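Local coordinates for protein N-acetylglucosamine-specific lectin (Saxidomus purpuratus, PDB 6A7T) that recognises carbohydrates such as N-acetylglucosamine without needing calcium, as a bivalve lectin built on the C-type lectin fold, at residues 37-48 with 143-154. Numbering follows the deposited sequence.
Sequences SCYLFDETERGW and CVNTKGPSICET. With CA (calcium ion), chain C.
Cys38, Leu40 and Asp42 pair through their backbones with Thr154, Cys152 and Ser150, joining strands 37-43 and 148-154 antiparallel; Cys152 N meets Leu40 O at 2.9 Å. Strand 37-43, near the N-terminus, and the last strand thus meet, the pairing of chain ends characteristic of the looped C-type lectin fold. A beta bulge after Asp42 shifts the register by two, and pairing resumes where Arg46 N reaches Gly148 O at 2.9 Å. Beyond it Gly47 comes so close to Val144 O that glycine suits the place.

At the calcium end, Glu153 runs extended, CG anti to the backbone N (chi1 -179°), beside the Tyr39 ring, whose plane lies 18° from the carboxylate. Both oxygens hold the calcium ion, OE1 at 2.5 Å and OE2 at 2.6 Å; an acid whose long chain carries both there suits this place. Ser37 OG donates to Glu153 OE2 (3.1 Å) on its anti side, steadying the ligand, while Tyr39 OH bonds to Glu70, another ligand. Thr64 and Glu66 complete the protein's share of the site.

On the Tyr39 side of the sheet, one branch of Ile151, CG2, sits over a face of Phe41 toward its rim, 4.2 Å from the centroid (CH-pi), while Ile151 CG1 touches Phe41 CD2.

On the other side, Asp42 OD2 accepts three N-H groups, well out of its carboxylate plane: Thr44 N on one side, forming an Asx turn, and Arg46 NH1 (2.8 Å) and NH2 on the opposite. This salt bridge braces the corner at Thr44. A water links Arg46 NH1, Ser150 OG and Gly148 O.

Helix 68-78 packs against Phe41 and Ile151, whereas helix 48-57 covers Leu40, Asp42 and Ser150 and is tied to Cys152 by the Cys55 disulfide. Strands 32-34 and 61-62 flank the pair in the sheet.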
loop_
_atom_site.group_PDB
_atom_site.type_symbol
_atom_site.label_atom_id
_atom_site.label_comp_id
_atom_site.label_asym_id
_atom_site.label_seq_id
_atom_site.Cartn_x
_atom_site.Cartn_y
_atom_site.Cartn_z
ATOM N N SER A 37 3.917 -0.927 -0.793
ATOM C CA SER A 37 5.245 -1.527 -1.029
ATOM C C SER A 37 5.359 -2.003 -2.464
ATOM O O SER A 37 4.369 -2.294 -3.096
ATOM C CB SER A 37 5.465 -2.712 -0.135
ATOM O OG SER A 37 5.590 -2.313 1.208
ATOM N N CYS A 38 6.610 -2.107 -2.933
ATOM C CA CYS A 38 6.963 -2.778 -4.186
ATOM C C CYS A 38 7.588 -4.149 -3.868
ATOM O O CYS A 38 8.352 -4.295 -2.943
ATOM C CB CYS A 38 7.910 -1.936 -5.011
ATOM S SG CYS A 38 7.192 -0.359 -5.544
ATOM N N TYR A 39 7.215 -5.139 -4.670
ATOM C CA TYR A 39 7.643 -6.521 -4.501
ATOM C C TYR A 39 8.317 -7.048 -5.764
ATOM O O TYR A 39 7.826 -6.856 -6.890
ATOM C CB TYR A 39 6.440 -7.403 -4.225
ATOM C CG TYR A 39 5.662 -7.032 -2.985
ATOM C CD1 TYR A 39 4.762 -5.970 -2.987
ATOM C CD2 TYR A 39 5.821 -7.735 -1.803
ATOM C CE1 TYR A 39 4.073 -5.592 -1.835
ATOM C CE2 TYR A 39 5.066 -7.438 -0.684
ATOM C CZ TYR A 39 4.234 -6.329 -0.679
ATOM O OH TYR A 39 3.530 -6.073 0.466
ATOM N N LEU A 40 9.353 -7.881 -5.523
ATOM C CA LEU A 40 10.027 -8.622 -6.582
ATOM C C LEU A 40 9.902 -10.107 -6.273
ATOM O O LEU A 40 10.394 -10.552 -5.232
ATOM C CB LEU A 40 11.505 -8.214 -6.605
ATOM C CG LEU A 40 12.356 -8.935 -7.673
ATOM C CD1 LEU A 40 11.897 -8.597 -9.063
ATOM C CD2 LEU A 40 13.816 -8.595 -7.522
ATOM N N PHE A 41 9.258 -10.848 -7.180
ATOM C CA PHE A 41 9.171 -12.289 -7.128
ATOM C C PHE A 41 10.324 -12.828 -7.968
ATOM O O PHE A 41 10.189 -12.956 -9.198
ATOM C CB PHE A 41 7.770 -12.723 -7.571
ATOM C CG PHE A 41 6.674 -12.217 -6.670
ATOM C CD1 PHE A 41 6.173 -10.926 -6.816
ATOM C CD2 PHE A 41 6.097 -13.035 -5.692
ATOM C CE1 PHE A 41 5.141 -10.462 -6.006
ATOM C CE2 PHE A 41 5.091 -12.557 -4.871
ATOM C CZ PHE A 41 4.603 -11.280 -5.033
ATOM N N ASP A 42 11.471 -12.958 -7.320
ATOM C CA ASP A 42 12.699 -13.234 -8.054
ATOM C C ASP A 42 12.862 -14.745 -8.257
ATOM O O ASP A 42 12.800 -15.507 -7.302
ATOM C CB ASP A 42 13.916 -12.625 -7.377
ATOM C CG ASP A 42 15.095 -12.564 -8.351
ATOM O OD1 ASP A 42 15.134 -11.646 -9.219
ATOM O OD2 ASP A 42 15.919 -13.461 -8.305
ATOM N N GLU A 43 13.128 -15.145 -9.503
ATOM C CA GLU A 43 13.104 -16.548 -9.860
ATOM C C GLU A 43 14.499 -17.164 -9.884
ATOM O O GLU A 43 14.637 -18.373 -10.195
ATOM C CB GLU A 43 12.388 -16.683 -11.190
ATOM C CG GLU A 43 10.936 -16.281 -11.058
ATOM C CD GLU A 43 10.091 -16.637 -12.254
ATOM O OE1 GLU A 43 10.695 -16.820 -13.344
ATOM O OE2 GLU A 43 8.861 -16.747 -12.079
ATOM N N THR A 44 15.519 -16.387 -9.568
ATOM C CA THR A 44 16.870 -16.935 -9.425
ATOM C C THR A 44 16.925 -17.749 -8.126
ATOM O O THR A 44 16.477 -17.308 -7.097
ATOM C CB THR A 44 17.973 -15.885 -9.398
ATOM O OG1 THR A 44 18.018 -15.244 -10.674
ATOM C CG2 THR A 44 19.339 -16.453 -9.102
ATOM N N GLU A 45 17.451 -18.964 -8.203
ATOM C CA GLU A 45 17.413 -19.874 -7.054
ATOM C C GLU A 45 18.675 -19.705 -6.212
ATOM O O GLU A 45 19.810 -19.757 -6.758
ATOM C CB GLU A 45 17.315 -21.320 -7.545
ATOM C CG GLU A 45 16.001 -21.618 -8.226
ATOM C CD GLU A 45 15.900 -23.046 -8.704
ATOM O OE1 GLU A 45 16.753 -23.444 -9.527
ATOM O OE2 GLU A 45 14.986 -23.740 -8.251
ATOM N N ARG A 46 18.464 -19.333 -4.943
ATOM C CA ARG A 46 19.526 -19.020 -3.978
ATOM C C ARG A 46 19.129 -19.607 -2.624
ATOM O O ARG A 46 17.948 -19.781 -2.333
ATOM C CB ARG A 46 19.691 -17.509 -3.791
ATOM C CG ARG A 46 19.779 -16.659 -5.051
ATOM C CD ARG A 46 19.759 -15.180 -4.677
ATOM N NE ARG A 46 19.804 -14.296 -5.825
ATOM C CZ ARG A 46 18.729 -13.929 -6.516
ATOM N NH1 ARG A 46 17.548 -14.359 -6.150
ATOM N NH2 ARG A 46 18.840 -13.131 -7.559
ATOM N N GLY A 47 20.128 -19.921 -1.778
ATOM C CA GLY A 47 19.901 -20.281 -0.419
ATOM C C GLY A 47 19.255 -19.125 0.319
ATOM O O GLY A 47 19.203 -18.032 -0.210
ATOM N N TRP A 48 18.683 -19.401 1.487
ATOM C CA TRP A 48 17.886 -18.374 2.191
ATOM C C TRP A 48 18.770 -17.191 2.559
ATOM O O TRP A 48 18.356 -16.048 2.316
ATOM C CB TRP A 48 17.203 -18.961 3.408
ATOM C CG TRP A 48 16.308 -18.005 4.116
ATOM C CD1 TRP A 48 14.963 -17.896 3.928
ATOM C CD2 TRP A 48 16.652 -17.054 5.130
ATOM N NE1 TRP A 48 14.443 -16.976 4.783
ATOM C CE2 TRP A 48 15.469 -16.426 5.517
ATOM C CE3 TRP A 48 17.851 -16.683 5.755
ATOM C CZ2 TRP A 48 15.463 -15.410 6.459
ATOM C CZ3 TRP A 48 17.819 -15.767 6.785
ATOM C CH2 TRP A 48 16.639 -15.100 7.095
ATOM N N CYS A 143 19.217 -23.109 6.062
ATOM C CA CYS A 143 19.062 -21.682 5.666
ATOM C C CYS A 143 20.199 -21.245 4.754
ATOM O O CYS A 143 20.268 -20.049 4.398
ATOM C CB CYS A 143 18.958 -20.815 6.906
ATOM S SG CYS A 143 17.451 -21.200 7.829
ATOM N N VAL A 144 21.064 -22.172 4.322
ATOM C CA VAL A 144 22.225 -21.846 3.565
ATOM C C VAL A 144 22.191 -22.494 2.180
ATOM O O VAL A 144 22.408 -21.834 1.176
ATOM C CB VAL A 144 23.514 -22.181 4.346
ATOM C CG1 VAL A 144 24.740 -21.798 3.560
ATOM C CG2 VAL A 144 23.523 -21.496 5.712
ATOM N N ASN A 145 22.018 -23.823 2.133
ATOM C CA ASN A 145 22.343 -24.572 0.933
ATOM C C ASN A 145 21.118 -25.125 0.190
ATOM O O ASN A 145 21.289 -26.005 -0.695
ATOM C CB ASN A 145 23.312 -25.708 1.298
ATOM C CG ASN A 145 24.635 -25.154 1.769
ATOM O OD1 ASN A 145 25.073 -25.460 2.887
ATOM N ND2 ASN A 145 25.244 -24.298 0.968
ATOM N N THR A 146 19.913 -24.669 0.505
ATOM C CA THR A 146 18.723 -25.064 -0.226
ATOM C C THR A 146 18.276 -23.888 -1.087
ATOM O O THR A 146 17.875 -22.853 -0.559
ATOM C CB THR A 146 17.627 -25.551 0.703
ATOM O OG1 THR A 146 18.167 -26.590 1.532
ATOM C CG2 THR A 146 16.387 -25.993 -0.049
ATOM N N LYS A 147 18.355 -24.072 -2.400
ATOM C CA LYS A 147 18.335 -22.942 -3.335
ATOM C C LYS A 147 16.938 -22.841 -3.920
ATOM O O LYS A 147 16.531 -23.758 -4.582
ATOM C CB LYS A 147 19.350 -23.098 -4.472
ATOM C CG LYS A 147 20.808 -22.958 -4.060
ATOM C CD LYS A 147 21.753 -22.999 -5.254
ATOM C CE LYS A 147 23.202 -23.051 -4.862
ATOM N NZ LYS A 147 24.057 -23.283 -6.045
ATOM N N GLY A 148 16.257 -21.701 -3.713
ATOM C CA GLY A 148 14.963 -21.475 -4.280
ATOM C C GLY A 148 14.779 -20.003 -4.644
ATOM O O GLY A 148 15.638 -19.170 -4.316
ATOM N N PRO A 149 13.640 -19.676 -5.279
ATOM C CA PRO A 149 13.311 -18.285 -5.622
ATOM C C PRO A 149 12.963 -17.597 -4.293
ATOM O O PRO A 149 12.807 -18.243 -3.265
ATOM C CB PRO A 149 12.128 -18.444 -6.610
ATOM C CG PRO A 149 11.418 -19.639 -6.075
ATOM C CD PRO A 149 12.516 -20.579 -5.604
ATOM N N SER A 150 12.739 -16.300 -4.363
ATOM C CA SER A 150 12.505 -15.509 -3.128
ATOM C C SER A 150 11.659 -14.297 -3.482
ATOM O O SER A 150 11.460 -14.010 -4.664
ATOM C CB SER A 150 13.804 -15.113 -2.484
ATOM O OG SER A 150 14.617 -14.272 -3.302
ATOM N N ILE A 151 11.155 -13.658 -2.442
ATOM C CA ILE A 151 10.278 -12.467 -2.590
ATOM C C ILE A 151 10.888 -11.307 -1.800
ATOM O O ILE A 151 11.071 -11.416 -0.593
ATOM C CB ILE A 151 8.835 -12.748 -2.142
ATOM C CG1 ILE A 151 8.266 -13.971 -2.862
ATOM C CG2 ILE A 151 7.964 -11.531 -2.376
ATOM C CD1 ILE A 151 7.061 -14.604 -2.227
ATOM N N CYS A 152 11.218 -10.221 -2.509
ATOM C CA CYS A 152 11.775 -9.017 -1.874
ATOM C C CYS A 152 10.656 -7.966 -1.744
ATOM O O CYS A 152 9.747 -7.945 -2.575
ATOM C CB CYS A 152 12.891 -8.344 -2.645
ATOM S SG CYS A 152 14.271 -9.430 -3.063
ATOM N N GLU A 153 10.684 -7.204 -0.652
ATOM C CA GLU A 153 9.725 -6.126 -0.391
ATOM C C GLU A 153 10.518 -4.836 -0.138
ATOM O O GLU A 153 11.445 -4.856 0.623
ATOM C CB GLU A 153 8.834 -6.512 0.778
ATOM C CG GLU A 153 7.769 -5.474 1.133
ATOM C CD GLU A 153 6.916 -5.769 2.363
ATOM O OE1 GLU A 153 7.266 -6.676 3.187
ATOM O OE2 GLU A 153 5.924 -5.053 2.526
ATOM N N THR A 154 10.095 -3.717 -0.743
ATOM C CA THR A 154 10.663 -2.406 -0.396
ATOM C C THR A 154 9.518 -1.434 -0.109
ATOM O O THR A 154 8.434 -1.527 -0.724
ATOM C CB THR A 154 11.566 -1.853 -1.509
ATOM O OG1 THR A 154 12.156 -0.636 -1.051
ATOM C CG2 THR A 154 10.828 -1.648 -2.807
HETATM CA CA CA C . 5.098 -6.472 4.509
HETATM O O HOH W 1 16.341 -16.328 -4.215
HETATM O O HOH W 2 18.663 -22.352 1.998
HETATM O O HOH W 3 3.563 -4.533 4.582
HETATM O O HOH W 4 6.573 -4.803 5.615
#